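Local coordinates for extracellular solute-binding protein, family 5 (Chelativorans sp., PDB 6WM6), which binds EDTA and various other aminopolycarboxylates in the periplasm, probably as the solute-binding component of an ABC transporter, at residues K490-I495 and L511-L517; A539-R544 and E558-A562; A280-V285 and D342-R346; T64-N69 and C149-A153; T406-P412 and L434-T440. Where two conformers were deposited one is given. Residues are numbered along the deposited sequence.

Overall arrangement
None of the five contacts touches another; even the nearest atoms of contacts 3 and 5 are about 12 Å apart. They also follow one another in series along the chain. Contact 1 is the buried one, an interlocking of aliphatic side chains between two helices, with its charged groups at the exposed edge. Contact 3 lies at the surface and rests largely on one tyrosine. Contacts 2, 4 and 5 are partly buried and rely on backbone hydrogen bonds: a short antiparallel ribbon, a single bridge between two loops, and a regular parallel strand pair. Contacts 2 and 3 both lean on strand 524-537, which belongs to the same mixed sheet as strand 407-410 of contact 5.

Contact 1: residues K490-I495 and L511-L517; sequences KIEEII and LSEADEL
Both segments are helical throughout, phi/psi close to -62/-40 except for psi -25° at L511, and run nearly antiparallel: their N-to-C directions make 156° (signed crossing -156°), with 8.5 Å between the short axes at closest. In the register, CA of I491 lies 5.1 Å from CA of A514, and CA of I495 6.0 Å from CA of L511. L511 (t,p) brings CD1 to 3.8 Å from I495 CG1, while its CA lies 4.1 Å from I494 CG2. E513, chi1 and chi2 t, lies at the solvent-exposed edge of the interface: its CD is 3.6 Å from I494 CD1, and water 1 joins E513 OE1 (2.7 Å) to K490 NZ (3.1 Å). K490 NZ to E513 OE2, 4.4 Å, is too long for a salt bridge. A514, whose small methyl allows the close approach, puts CB 3.7 Å from I494 CG2. L517 (m,t) finishes the seam with CB 3.8 Å from CG1 of I491 (m,t) and CD1 3.8 Å from CG of K490 (t,p,t,t). I494 (m,t) is thus a knob in the hole formed by L511, E513, A514 and L517. This single knob-into-hole fit joins the arms of an antiparallel helical hairpin, helices 489-499 and 504-521.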
# COMPACT_ATOMS: atom_id res chain seq x y z
N LYS A 490 16.54 -14.28 14.71
CA LYS A 490 16.63 -13.08 15.55
C LYS A 490 15.78 -11.94 14.99
O LYS A 490 15.09 -11.25 15.75
CB LYS A 490 18.09 -12.66 15.70
CG LYS A 490 18.34 -11.47 16.60
CD LYS A 490 17.78 -11.67 18.00
CE LYS A 490 18.21 -10.55 18.94
NZ LYS A 490 17.68 -10.71 20.32
N ILE A 491 15.81 -11.74 13.67
CA ILE A 491 14.92 -10.75 13.05
C ILE A 491 13.48 -11.08 13.36
O ILE A 491 12.68 -10.19 13.70
CB ILE A 491 15.19 -10.67 11.55
CG1 ILE A 491 16.55 -10.00 11.29
CG2 ILE A 491 14.04 -9.92 10.83
CD1 ILE A 491 16.93 -9.94 9.84
N GLU A 492 13.11 -12.37 13.25
CA GLU A 492 11.72 -12.75 13.48
C GLU A 492 11.32 -12.51 14.93
O GLU A 492 10.21 -12.04 15.20
CB GLU A 492 11.52 -14.22 13.07
CG GLU A 492 11.92 -14.46 11.64
CD GLU A 492 11.52 -15.82 11.12
OE1 GLU A 492 10.72 -16.51 11.78
OE2 GLU A 492 12.00 -16.18 10.03
N GLU A 493 12.20 -12.83 15.86
CA GLU A 493 11.93 -12.60 17.28
C GLU A 493 11.72 -11.12 17.55
O GLU A 493 10.80 -10.73 18.28
CB GLU A 493 13.07 -13.16 18.11
CG GLU A 493 13.01 -12.84 19.60
CD GLU A 493 14.25 -13.32 20.34
OE1 GLU A 493 15.26 -13.64 19.68
OE2 GLU A 493 14.21 -13.38 21.59
N ILE A 494 12.58 -10.27 16.98
CA ILE A 494 12.46 -8.84 17.18
C ILE A 494 11.14 -8.32 16.63
O ILE A 494 10.46 -7.51 17.28
CB ILE A 494 13.65 -8.11 16.54
CG1 ILE A 494 14.96 -8.42 17.26
CG2 ILE A 494 13.40 -6.59 16.53
CD1 ILE A 494 16.18 -8.16 16.42
N ILE A 495 10.77 -8.76 15.42
CA ILE A 495 9.52 -8.31 14.82
C ILE A 495 8.34 -8.70 15.70
O ILE A 495 7.41 -7.91 15.91
CB ILE A 495 9.39 -8.85 13.38
CG1 ILE A 495 10.40 -8.18 12.46
CG2 ILE A 495 7.95 -8.69 12.88
CD1 ILE A 495 10.53 -8.82 11.08
N LEU A 511 11.86 -2.48 16.87
CA LEU A 511 12.02 -2.91 15.49
C LEU A 511 13.28 -2.36 14.84
O LEU A 511 13.81 -2.97 13.90
CB LEU A 511 10.77 -2.49 14.70
CG LEU A 511 10.65 -3.04 13.27
CD1 LEU A 511 10.42 -4.52 13.29
CD2 LEU A 511 9.50 -2.34 12.57
N SER A 512 13.80 -1.24 15.34
CA SER A 512 15.03 -0.68 14.80
C SER A 512 16.16 -1.72 14.74
O SER A 512 16.95 -1.71 13.80
CB SER A 512 15.49 0.54 15.62
OG SER A 512 14.59 1.61 15.45
N GLU A 513 16.25 -2.60 15.74
CA GLU A 513 17.28 -3.63 15.74
C GLU A 513 17.13 -4.57 14.55
O GLU A 513 18.13 -5.00 13.95
CB GLU A 513 17.27 -4.40 17.06
CG GLU A 513 18.45 -5.34 17.19
CD GLU A 513 18.43 -6.20 18.45
OE1 GLU A 513 17.48 -6.09 19.27
OE2 GLU A 513 19.38 -7.00 18.62
N ALA A 514 15.90 -4.90 14.19
CA ALA A 514 15.67 -5.75 13.03
C ALA A 514 16.04 -5.03 11.74
O ALA A 514 16.58 -5.65 10.82
CB ALA A 514 14.22 -6.21 12.97
N ASP A 515 15.78 -3.73 11.65
CA ASP A 515 16.19 -2.96 10.49
C ASP A 515 17.70 -2.99 10.32
O ASP A 515 18.21 -3.14 9.20
CB ASP A 515 15.67 -1.52 10.64
CG ASP A 515 15.57 -0.74 9.34
OD1 ASP A 515 15.52 -1.32 8.22
OD2 ASP A 515 15.52 0.50 9.43
N GLU A 516 18.45 -2.86 11.43
CA GLU A 516 19.91 -2.94 11.37
C GLU A 516 20.34 -4.30 10.82
O GLU A 516 21.18 -4.37 9.92
CB GLU A 516 20.51 -2.71 12.77
CG GLU A 516 20.16 -1.37 13.42
CD GLU A 516 20.98 -0.19 12.97
OE1 GLU A 516 21.97 -0.37 12.25
OE2 GLU A 516 20.64 0.96 13.38
N LEU A 517 19.80 -5.38 11.37
CA LEU A 517 20.19 -6.72 10.92
C LEU A 517 19.78 -6.96 9.48
O LEU A 517 20.51 -7.61 8.72
CB LEU A 517 19.56 -7.77 11.84
CG LEU A 517 20.06 -7.78 13.28
CD1 LEU A 517 19.23 -8.73 14.13
CD2 LEU A 517 21.54 -8.14 13.36
O HOH W 1 17.14 -7.78 21.30

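Contact 2: residues A539-R544 and E558-A562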
# COMPACT_ATOMS: atom_id res chain seq x y z
N ALA A 539 -13.39 22.18 -9.58
CA ALA A 539 -14.75 22.28 -9.07
C ALA A 539 -15.05 21.28 -7.97
O ALA A 539 -16.00 21.47 -7.21
CB ALA A 539 -15.75 22.08 -10.21
N ILE A 540 -14.31 20.18 -7.90
CA ILE A 540 -14.57 19.16 -6.89
C ILE A 540 -13.91 19.56 -5.57
O ILE A 540 -12.69 19.73 -5.51
CB ILE A 540 -14.06 17.79 -7.35
CG1 ILE A 540 -14.65 17.40 -8.70
CG2 ILE A 540 -14.44 16.74 -6.30
CD1 ILE A 540 -13.88 16.26 -9.35
N LEU A 541 -14.72 19.68 -4.53
CA LEU A 541 -14.27 20.04 -3.19
C LEU A 541 -14.18 18.82 -2.31
O LEU A 541 -14.89 17.83 -2.50
CB LEU A 541 -15.26 21.03 -2.57
CG LEU A 541 -15.50 22.33 -3.34
CD1 LEU A 541 -16.53 23.19 -2.60
CD2 LEU A 541 -14.21 23.08 -3.56
N ASN A 542 -13.29 18.90 -1.32
CA ASN A 542 -12.99 17.88 -0.31
C ASN A 542 -12.31 16.67 -0.91
O ASN A 542 -12.21 15.63 -0.26
CB ASN A 542 -14.21 17.51 0.53
CG ASN A 542 -14.77 18.72 1.24
OD1 ASN A 542 -14.02 19.49 1.82
ND2 ASN A 542 -16.06 18.89 1.16
N LEU A 543 -11.81 16.79 -2.12
CA LEU A 543 -11.01 15.77 -2.78
C LEU A 543 -9.54 16.09 -2.53
O LEU A 543 -9.04 17.16 -2.95
CB LEU A 543 -11.33 15.77 -4.28
CG LEU A 543 -10.43 14.88 -5.14
CD1 LEU A 543 -10.55 13.41 -4.80
CD2 LEU A 543 -10.75 15.14 -6.62
N ARG A 544 -8.85 15.17 -1.87
CA ARG A 544 -7.46 15.43 -1.57
C ARG A 544 -6.68 14.13 -1.61
O ARG A 544 -7.22 13.03 -1.45
CB ARG A 544 -7.30 16.13 -0.22
CG ARG A 544 -7.67 15.27 1.01
CD ARG A 544 -7.50 16.05 2.31
NE ARG A 544 -8.43 17.17 2.35
CZ ARG A 544 -9.65 17.15 2.85
NH1 ARG A 544 -10.15 16.04 3.36
NH2 ARG A 544 -10.38 18.25 2.83
N GLU A 558 -17.82 13.29 1.64
CA GLU A 558 -17.60 14.72 1.66
C GLU A 558 -17.42 15.32 0.27
O GLU A 558 -17.45 16.54 0.13
CB GLU A 558 -16.40 15.06 2.53
CG GLU A 558 -16.59 14.66 4.01
CD GLU A 558 -15.32 14.49 4.82
OE1 GLU A 558 -14.21 14.91 4.40
OE2 GLU A 558 -15.41 13.89 5.92
N TRP A 559 -17.22 14.50 -0.75
CA TRP A 559 -16.95 15.01 -2.09
C TRP A 559 -18.18 15.69 -2.67
O TRP A 559 -19.31 15.20 -2.55
CB TRP A 559 -16.60 13.87 -3.03
CG TRP A 559 -15.28 13.18 -2.81
CD1 TRP A 559 -14.40 13.38 -1.78
CD2 TRP A 559 -14.71 12.18 -3.64
NE1 TRP A 559 -13.32 12.56 -1.93
CE2 TRP A 559 -13.49 11.79 -3.05
CE3 TRP A 559 -15.12 11.55 -4.81
CZ2 TRP A 559 -12.67 10.82 -3.61
CZ3 TRP A 559 -14.32 10.59 -5.38
CH2 TRP A 559 -13.09 10.23 -4.78
N GLY A 560 -17.97 16.80 -3.36
CA GLY A 560 -19.07 17.46 -4.05
C GLY A 560 -18.55 18.56 -4.93
O GLY A 560 -17.37 18.93 -4.85
N LEU A 561 -19.45 19.11 -5.74
CA LEU A 561 -19.10 20.18 -6.66
C LEU A 561 -19.40 21.54 -6.05
O LEU A 561 -20.44 21.75 -5.43
CB LEU A 561 -19.89 20.03 -7.97
CG LEU A 561 -19.52 18.77 -8.74
CD1 LEU A 561 -20.54 18.51 -9.84
CD2 LEU A 561 -18.15 18.89 -9.35
N ALA A 562 -18.47 22.47 -6.24
CA ALA A 562 -18.67 23.84 -5.78
C ALA A 562 -19.88 24.47 -6.44
O ALA A 562 -20.16 24.23 -7.62
CB ALA A 562 -17.42 24.67 -6.10
O HOH W 2 -12.96 17.64 4.08
O HOH W 3 -10.25 12.92 -0.90
O HOH W 4 -11.77 14.77 5.92
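Four direct hydrogen bonds join the segments. L541 N donates to G560 O at 2.8 Å and A562 N to A539 O at 2.8 Å, both nearly straight; the return bond from G560 N to L541 O, 3.4 Å, is weak. L541 and G560 are the hydrogen-bonded pair, and I540 and L561 the non-hydrogen-bonded one. Beyond L541 the ladder gives way: N542 has positive phi (69°), a conformation asparagine tolerates well, and its ND2 donates to E558 O at 2.9 Å, a side chain taking over where the backbone pairing stops. Water 2 accepts from R544 NH2 at 2.9 Å and lies 3.0 Å from E558 OE1; water 4 donates to E558 OE1 at 2.9 Å and accepts only weakly from R544 NH1 at 3.3 Å. R544 NH1 and E558 OE1 stay 4.3 Å apart. R544 NE is held by V39 O, while E558 OE1 and W559 NE1 both pair with N555. I540 CG1 meets L561 CD2 at 3.9 Å on one face, and L541 CD1 reaches A562 CB at 3.9 Å. W559 spreads its indole against L543, with L543 CD1 3.6 Å from W559 CZ2 and L543 CB over one ring face, so the broad ring gives the leucine a flat apolar surface. Strands 540-541 and 560-561 make a short antiparallel two-stranded ribbon, its strands joined by a long loop, near the C-terminus.

Contact 3: residues A280-V285 and D342-R346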
# COMPACT_ATOMS: atom_id res chain seq x y z
N ALA A 280 4.09 8.88 -11.82
CA ALA A 280 4.04 10.15 -12.52
C ALA A 280 5.44 10.60 -12.92
O ALA A 280 6.40 10.40 -12.18
CB ALA A 280 3.39 11.22 -11.64
N THR A 281 5.54 11.24 -14.08
CA THR A 281 6.80 11.69 -14.64
C THR A 281 6.83 13.21 -14.67
O THR A 281 5.81 13.88 -14.48
CB THR A 281 6.95 11.18 -16.08
OG1 THR A 281 5.89 11.73 -16.88
CG2 THR A 281 6.91 9.67 -16.13
N GLN A 282 8.02 13.75 -14.96
CA GLN A 282 8.15 15.18 -15.19
C GLN A 282 7.24 15.64 -16.33
O GLN A 282 6.57 16.67 -16.21
CB GLN A 282 9.61 15.53 -15.48
CG GLN A 282 9.84 17.01 -15.72
CD GLN A 282 11.32 17.37 -15.79
OE1 GLN A 282 12.19 16.50 -15.73
NE2 GLN A 282 11.60 18.66 -15.92
N ASP A 283 7.21 14.90 -17.44
CA ASP A 283 6.36 15.30 -18.55
C ASP A 283 4.90 15.32 -18.15
O ASP A 283 4.15 16.22 -18.54
CB ASP A 283 6.56 14.36 -19.74
CG ASP A 283 5.73 14.78 -20.94
OD1 ASP A 283 5.94 15.90 -21.46
OD2 ASP A 283 4.85 13.99 -21.37
N MET A 284 4.47 14.35 -17.35
CA MET A 284 3.08 14.32 -16.89
C MET A 284 2.76 15.52 -16.03
O MET A 284 1.70 16.15 -16.19
CB MET A 284 2.85 13.01 -16.13
CG MET A 284 1.45 12.82 -15.59
SD MET A 284 1.32 11.29 -14.65
CE MET A 284 1.93 10.10 -15.86
N VAL A 285 3.67 15.89 -15.12
CA VAL A 285 3.46 17.05 -14.27
C VAL A 285 3.39 18.32 -15.10
O VAL A 285 2.54 19.19 -14.87
CB VAL A 285 4.58 17.14 -13.21
CG1 VAL A 285 4.47 18.43 -12.41
CG2 VAL A 285 4.53 15.93 -12.30
N ASP A 342 14.90 14.40 -8.65
CA ASP A 342 15.22 15.79 -8.34
C ASP A 342 14.86 16.78 -9.46
O ASP A 342 14.62 17.96 -9.13
CB ASP A 342 16.70 15.96 -7.98
CG ASP A 342 17.11 15.22 -6.70
OD1 ASP A 342 16.22 14.75 -5.96
OD2 ASP A 342 18.33 15.13 -6.47
N PRO A 343 14.83 16.41 -10.74
CA PRO A 343 14.51 17.42 -11.76
C PRO A 343 13.10 17.99 -11.64
O PRO A 343 12.87 19.10 -12.14
CB PRO A 343 14.70 16.67 -13.08
CG PRO A 343 15.72 15.64 -12.76
CD PRO A 343 15.34 15.17 -11.36
N TYR A 344 12.17 17.29 -11.01
CA TYR A 344 10.79 17.76 -10.92
C TYR A 344 10.18 17.63 -9.53
O TYR A 344 9.04 18.04 -9.34
CB TYR A 344 9.89 17.08 -11.97
CG TYR A 344 9.55 15.62 -11.75
CD1 TYR A 344 10.51 14.62 -11.91
CD2 TYR A 344 8.26 15.22 -11.42
CE1 TYR A 344 10.19 13.28 -11.74
CE2 TYR A 344 7.95 13.90 -11.24
CZ TYR A 344 8.90 12.93 -11.40
OH TYR A 344 8.56 11.60 -11.21
N LEU A 345 10.92 17.10 -8.56
CA LEU A 345 10.44 16.93 -7.19
C LEU A 345 11.44 17.59 -6.26
O LEU A 345 12.60 17.17 -6.22
CB LEU A 345 10.31 15.46 -6.85
CG LEU A 345 9.41 14.62 -7.76
CD1 LEU A 345 9.54 13.15 -7.42
CD2 LEU A 345 7.95 15.07 -7.66
N ARG A 346 11.00 18.62 -5.52
CA ARG A 346 11.90 19.36 -4.65
C ARG A 346 12.05 18.67 -3.30
O ARG A 346 11.09 18.11 -2.75
CB ARG A 346 11.35 20.78 -4.41
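Y344 is the centre of this contact, with 105 Å² of its surface covered. Its hydroxyl donates to A280 O, with OH 2.7 Å from that oxygen, so the tyrosine supplies a donor to a backbone carbonyl just ahead of a helix. One ring face lies against the chain at the helix start: Y344 CE2 is 3.7 Å from both T281 C and Q282 N. This is the N-terminus of helix 282-290, where T281 is the N-cap; its OG1 accepts from M284 N at 3.0 Å, satisfying an amide of the first turn. Q282, the next most covered residue (67 Å²), makes an off-centre CH-pi contact, its CB 4.1 Å from the Y344 ring centroid. The extended t,t side chain then carries OE1 to 3.7 Å from P343 CB, and NE2 is hydrogen-bonded to E286. V285, one turn into the helix, adds its branched apolar side chain, with CG2 3.9 Å from Y344 CD2. Y344 also touches P531 of strand 524-537, while A280 packs on A533 of that strand.

Contact 4: residues T64-N69 and C149-A153. With SO4 (sulfate ion), chain C.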
# COMPACT_ATOMS: atom_id res chain seq x y z
N THR A 64 -10.52 -7.56 0.85
CA THR A 64 -9.82 -8.34 1.86
C THR A 64 -9.36 -9.69 1.34
O THR A 64 -8.60 -10.39 2.03
CB THR A 64 -10.63 -8.50 3.15
OG1 THR A 64 -11.69 -9.46 2.97
CG2 THR A 64 -11.23 -7.16 3.58
N SER A 65 -9.83 -10.12 0.17
CA SER A 65 -9.44 -11.41 -0.37
C SER A 65 -8.09 -11.31 -1.06
O SER A 65 -7.61 -10.22 -1.38
CB SER A 65 -10.50 -11.92 -1.36
OG SER A 65 -10.50 -11.18 -2.58
N ALA A 66 -7.48 -12.47 -1.30
CA ALA A 66 -6.18 -12.48 -1.96
C ALA A 66 -6.25 -11.82 -3.33
O ALA A 66 -5.38 -11.02 -3.69
CB ALA A 66 -5.66 -13.91 -2.09
N LEU A 67 -7.30 -12.13 -4.11
CA LEU A 67 -7.38 -11.60 -5.47
C LEU A 67 -7.97 -10.20 -5.53
O LEU A 67 -7.72 -9.49 -6.50
CB LEU A 67 -8.21 -12.54 -6.34
CG LEU A 67 -7.65 -13.96 -6.51
CD1 LEU A 67 -8.53 -14.80 -7.40
CD2 LEU A 67 -6.24 -13.90 -7.06
N GLY A 68 -8.72 -9.79 -4.52
CA GLY A 68 -9.29 -8.45 -4.49
C GLY A 68 -8.42 -7.38 -3.89
O GLY A 68 -8.76 -6.21 -3.95
N ASN A 69 -7.27 -7.75 -3.33
CA ASN A 69 -6.43 -6.82 -2.59
C ASN A 69 -5.59 -5.99 -3.55
O ASN A 69 -4.46 -6.34 -3.90
CB ASN A 69 -5.53 -7.58 -1.62
CG ASN A 69 -4.52 -6.69 -0.94
OD1 ASN A 69 -4.88 -5.67 -0.39
ND2 ASN A 69 -3.25 -7.09 -1.00
N CYS A 149 -11.28 -19.79 3.51
CA CYS A 149 -11.40 -18.41 3.05
C CYS A 149 -10.08 -17.96 2.44
O CYS A 149 -9.03 -18.06 3.09
CB CYS A 149 -11.77 -17.48 4.21
SG CYS A 149 -13.50 -17.51 4.74
N LEU A 150 -10.13 -17.44 1.22
CA LEU A 150 -8.93 -17.09 0.47
C LEU A 150 -8.60 -15.63 0.74
O LEU A 150 -8.84 -14.74 -0.07
CB LEU A 150 -9.15 -17.34 -1.02
CG LEU A 150 -9.60 -18.77 -1.36
CD1 LEU A 150 -10.21 -18.81 -2.75
CD2 LEU A 150 -8.43 -19.74 -1.25
N ILE A 151 -7.99 -15.39 1.91
CA ILE A 151 -7.76 -14.04 2.40
C ILE A 151 -6.40 -13.54 1.94
O ILE A 151 -5.50 -14.32 1.60
CB ILE A 151 -7.89 -13.92 3.92
CG1 ILE A 151 -6.67 -14.50 4.65
CG2 ILE A 151 -9.17 -14.60 4.41
CD1 ILE A 151 -6.69 -14.28 6.15
N ASN A 152 -6.24 -12.22 1.97
CA ASN A 152 -4.93 -11.63 1.75
C ASN A 152 -4.00 -11.87 2.94
O ASN A 152 -2.91 -12.44 2.79
CB ASN A 152 -5.05 -10.14 1.47
CG ASN A 152 -3.70 -9.50 1.27
OD1 ASN A 152 -2.92 -9.96 0.44
ND2 ASN A 152 -3.42 -8.50 2.04
N ALA A 153 -4.38 -11.39 4.13
CA ALA A 153 -3.58 -11.64 5.32
C ALA A 153 -4.44 -11.38 6.55
O ALA A 153 -5.38 -10.59 6.50
CB ALA A 153 -2.35 -10.73 5.38
S SO4 C . 0.18 -5.38 -0.26
O1 SO4 C . -0.94 -4.80 0.48
O2 SO4 C . -0.31 -5.87 -1.55
O3 SO4 C . 1.19 -4.34 -0.52
O4 SO4 C . 0.75 -6.48 0.50
O HOH W 5 -7.18 -10.03 4.28
O HOH W 6 -3.11 -10.47 -2.20
O HOH W 7 -9.12 -14.38 -3.48
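The loop between strand 49-54 and helix 71-77 meets the loop between helix 131-141 and strand 160-165 through a single beta bridge, S65 with I151, flanked by an ST motif in the first and an inverse gamma turn centred on L150 in the second. N152 N donates to T64 O at 3.0 Å and A66 N to L150 O at 2.9 Å, which draws the CA atoms of S65 and I151 to within 4.2 Å. At S65 the p rotamer (chi1 71°) turns OG back over its own loop, where it accepts from G68 N at 3.0 Å; it also bonds N62 O. A side chain on G68 would clash with that hydroxyl, so glycine fits the turn. T64 is likewise p (76°), its OG1 held by Y206 and N62 while its carbonyl serves the bridge. The CA-to-CB bond of I151 (chi1 76°, chi2 t) points away overall, though CB still touches the facing loop, and the side chain lies against Y206, Q141 and R143. The disulfide of C149 with C146 ties down the start of its segment. N69 and N152 adopt matching side-chain shapes, chi1 t and chi2 near 50°; N69 ND2 lies 3.2 Å from N152 OD1. Water 6 donates to N152 OD1 (2.7 Å) and A66 O (2.8 Å). A sulfate, probably from the crystallisation liquor and also held by R480 and Q549, accepts a weak hydrogen bond at O2 from N69 ND2, 3.2 Å away.

Contact 5: residues T406-P412 and L434-T440; sequences TLRLSFP and LKTDLLT
Strands 407-410 and 436-439 lie parallel, axes 4.6 Å apart at closest, signed crossing -26°. Both are extended, phi about -85 to -130° and psi about 105 to 160°. L407 pairs with T436, R408 with D437, L409 with L438, S410 with L439. Bonds alternate: L407 N to K435 O 2.9 Å, D437 N to L407 O 2.8 Å, L409 N to D437 O 2.9 Å, L439 N to L409 O 2.9 Å, F411 N to L439 O 3.0 Å. On one face the branched ends of L409 (t,p) and L438 (m,t) lie together, CD2 to CD2 3.8 Å, apolar bulk suited to a face under a helix; L407 CD1 reaches L434 CD1 at 4.2 Å. On the other, L439 CD1 rests on the aliphatic root of R408, 3.8 Å from its CB, and T406 CG2 (chi1 m) sits 3.6 Å from D437 CG. F411 (chi1 p) offers a flat ring face to the bump of T440 CB, 4.1 Å from the centroid, with L438 CB at the edge; T440 OG1 donates to F411 O at 2.7 Å. This is a beta-alpha-beta unit: helix 416-429 lies over L438, T436 and F411, and strand 456-462 flanks strand 407-410, its L456 and L458 touching L409.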
# COMPACT_ATOMS: atom_id res chain seq x y z
N THR A 406 26.34 -12.83 -16.31
CA THR A 406 25.55 -11.61 -16.51
C THR A 406 24.36 -11.63 -15.56
O THR A 406 23.67 -12.64 -15.42
CB THR A 406 25.09 -11.53 -17.95
OG1 THR A 406 26.24 -11.44 -18.82
CG2 THR A 406 24.19 -10.34 -18.17
N LEU A 407 24.14 -10.50 -14.88
CA LEU A 407 23.10 -10.41 -13.86
C LEU A 407 21.76 -10.10 -14.50
O LEU A 407 21.65 -9.20 -15.33
CB LEU A 407 23.47 -9.32 -12.88
CG LEU A 407 24.82 -9.48 -12.18
CD1 LEU A 407 25.06 -8.30 -11.26
CD2 LEU A 407 24.88 -10.78 -11.42
N ARG A 408 20.74 -10.82 -14.07
CA ARG A 408 19.37 -10.62 -14.55
C ARG A 408 18.70 -9.63 -13.61
O ARG A 408 18.48 -9.93 -12.44
CB ARG A 408 18.63 -11.95 -14.56
CG ARG A 408 19.22 -12.95 -15.54
CD ARG A 408 18.89 -14.39 -15.13
NE ARG A 408 19.41 -14.73 -13.81
CZ ARG A 408 19.08 -15.84 -13.14
NH1 ARG A 408 18.24 -16.71 -13.66
NH2 ARG A 408 19.61 -16.07 -11.94
N LEU A 409 18.40 -8.43 -14.14
CA LEU A 409 17.76 -7.36 -13.38
C LEU A 409 16.37 -7.16 -13.96
O LEU A 409 16.23 -6.67 -15.08
CB LEU A 409 18.61 -6.10 -13.46
CG LEU A 409 18.01 -4.78 -12.95
CD1 LEU A 409 17.29 -4.94 -11.63
CD2 LEU A 409 19.13 -3.75 -12.84
N SER A 410 15.36 -7.59 -13.22
CA SER A 410 13.98 -7.51 -13.67
C SER A 410 13.21 -6.42 -12.94
O SER A 410 13.57 -5.99 -11.83
CB SER A 410 13.27 -8.86 -13.54
OG SER A 410 13.15 -9.26 -12.19
N PHE A 411 12.12 -5.98 -13.57
CA PHE A 411 11.27 -4.96 -12.99
C PHE A 411 9.93 -4.99 -13.72
O PHE A 411 9.87 -5.30 -14.91
CB PHE A 411 11.91 -3.57 -13.09
CG PHE A 411 12.45 -3.23 -14.45
CD1 PHE A 411 13.74 -3.60 -14.79
CD2 PHE A 411 11.68 -2.54 -15.37
CE1 PHE A 411 14.26 -3.29 -16.02
CE2 PHE A 411 12.20 -2.23 -16.63
CZ PHE A 411 13.49 -2.61 -16.94
N PRO A 412 8.84 -4.69 -13.02
CA PRO A 412 7.51 -4.75 -13.64
C PRO A 412 7.31 -3.57 -14.57
O PRO A 412 7.97 -2.53 -14.43
CB PRO A 412 6.58 -4.67 -12.42
CG PRO A 412 7.33 -3.86 -11.42
CD PRO A 412 8.78 -4.29 -11.60
N LEU A 434 30.93 -6.25 -13.91
CA LEU A 434 29.63 -6.90 -14.00
C LEU A 434 28.83 -6.36 -15.16
O LEU A 434 28.92 -5.18 -15.52
CB LEU A 434 28.85 -6.65 -12.70
CG LEU A 434 29.47 -7.31 -11.47
CD1 LEU A 434 28.82 -6.77 -10.20
CD2 LEU A 434 29.31 -8.82 -11.54
N LYS A 435 28.05 -7.26 -15.78
CA LYS A 435 27.12 -6.91 -16.84
C LYS A 435 25.71 -7.23 -16.37
O LYS A 435 25.51 -8.02 -15.45
CB LYS A 435 27.41 -7.70 -18.11
CG LYS A 435 28.79 -7.45 -18.71
CD LYS A 435 29.12 -8.51 -19.76
CE LYS A 435 30.58 -8.44 -20.18
NZ LYS A 435 31.04 -9.69 -20.85
N THR A 436 24.73 -6.63 -17.02
CA THR A 436 23.34 -6.90 -16.70
C THR A 436 22.52 -7.17 -17.95
O THR A 436 22.88 -6.75 -19.07
CB THR A 436 22.68 -5.74 -15.95
OG1 THR A 436 22.47 -4.65 -16.86
CG2 THR A 436 23.56 -5.30 -14.80
N ASP A 437 21.44 -7.90 -17.75
CA ASP A 437 20.38 -8.07 -18.73
C ASP A 437 19.12 -7.50 -18.10
O ASP A 437 18.71 -7.94 -17.02
CB ASP A 437 20.15 -9.55 -19.06
CG ASP A 437 21.12 -10.08 -20.11
OD1 ASP A 437 21.71 -9.26 -20.85
OD2 ASP A 437 21.28 -11.31 -20.19
N LEU A 438 18.53 -6.49 -18.74
CA LEU A 438 17.35 -5.82 -18.21
C LEU A 438 16.11 -6.53 -18.72
O LEU A 438 15.94 -6.69 -19.93
CB LEU A 438 17.34 -4.35 -18.62
CG LEU A 438 18.56 -3.55 -18.14
CD1 LEU A 438 18.39 -2.07 -18.46
CD2 LEU A 438 18.83 -3.75 -16.66
N LEU A 439 15.26 -6.99 -17.80
CA LEU A 439 14.12 -7.83 -18.12
C LEU A 439 12.84 -7.25 -17.55
O LEU A 439 12.81 -6.80 -16.40
CB LEU A 439 14.33 -9.25 -17.57
CG LEU A 439 15.64 -9.89 -18.03
CD1 LEU A 439 15.98 -11.08 -17.14
CD2 LEU A 439 15.58 -10.32 -19.49
N THR A 440 11.77 -7.29 -18.33
CA THR A 440 10.51 -6.70 -17.88
C THR A 440 9.36 -7.45 -18.55
O THR A 440 9.51 -8.61 -18.96
CB THR A 440 10.54 -5.18 -18.11
OG1 THR A 440 9.39 -4.56 -17.49
CG2 THR A 440 10.57 -4.86 -19.60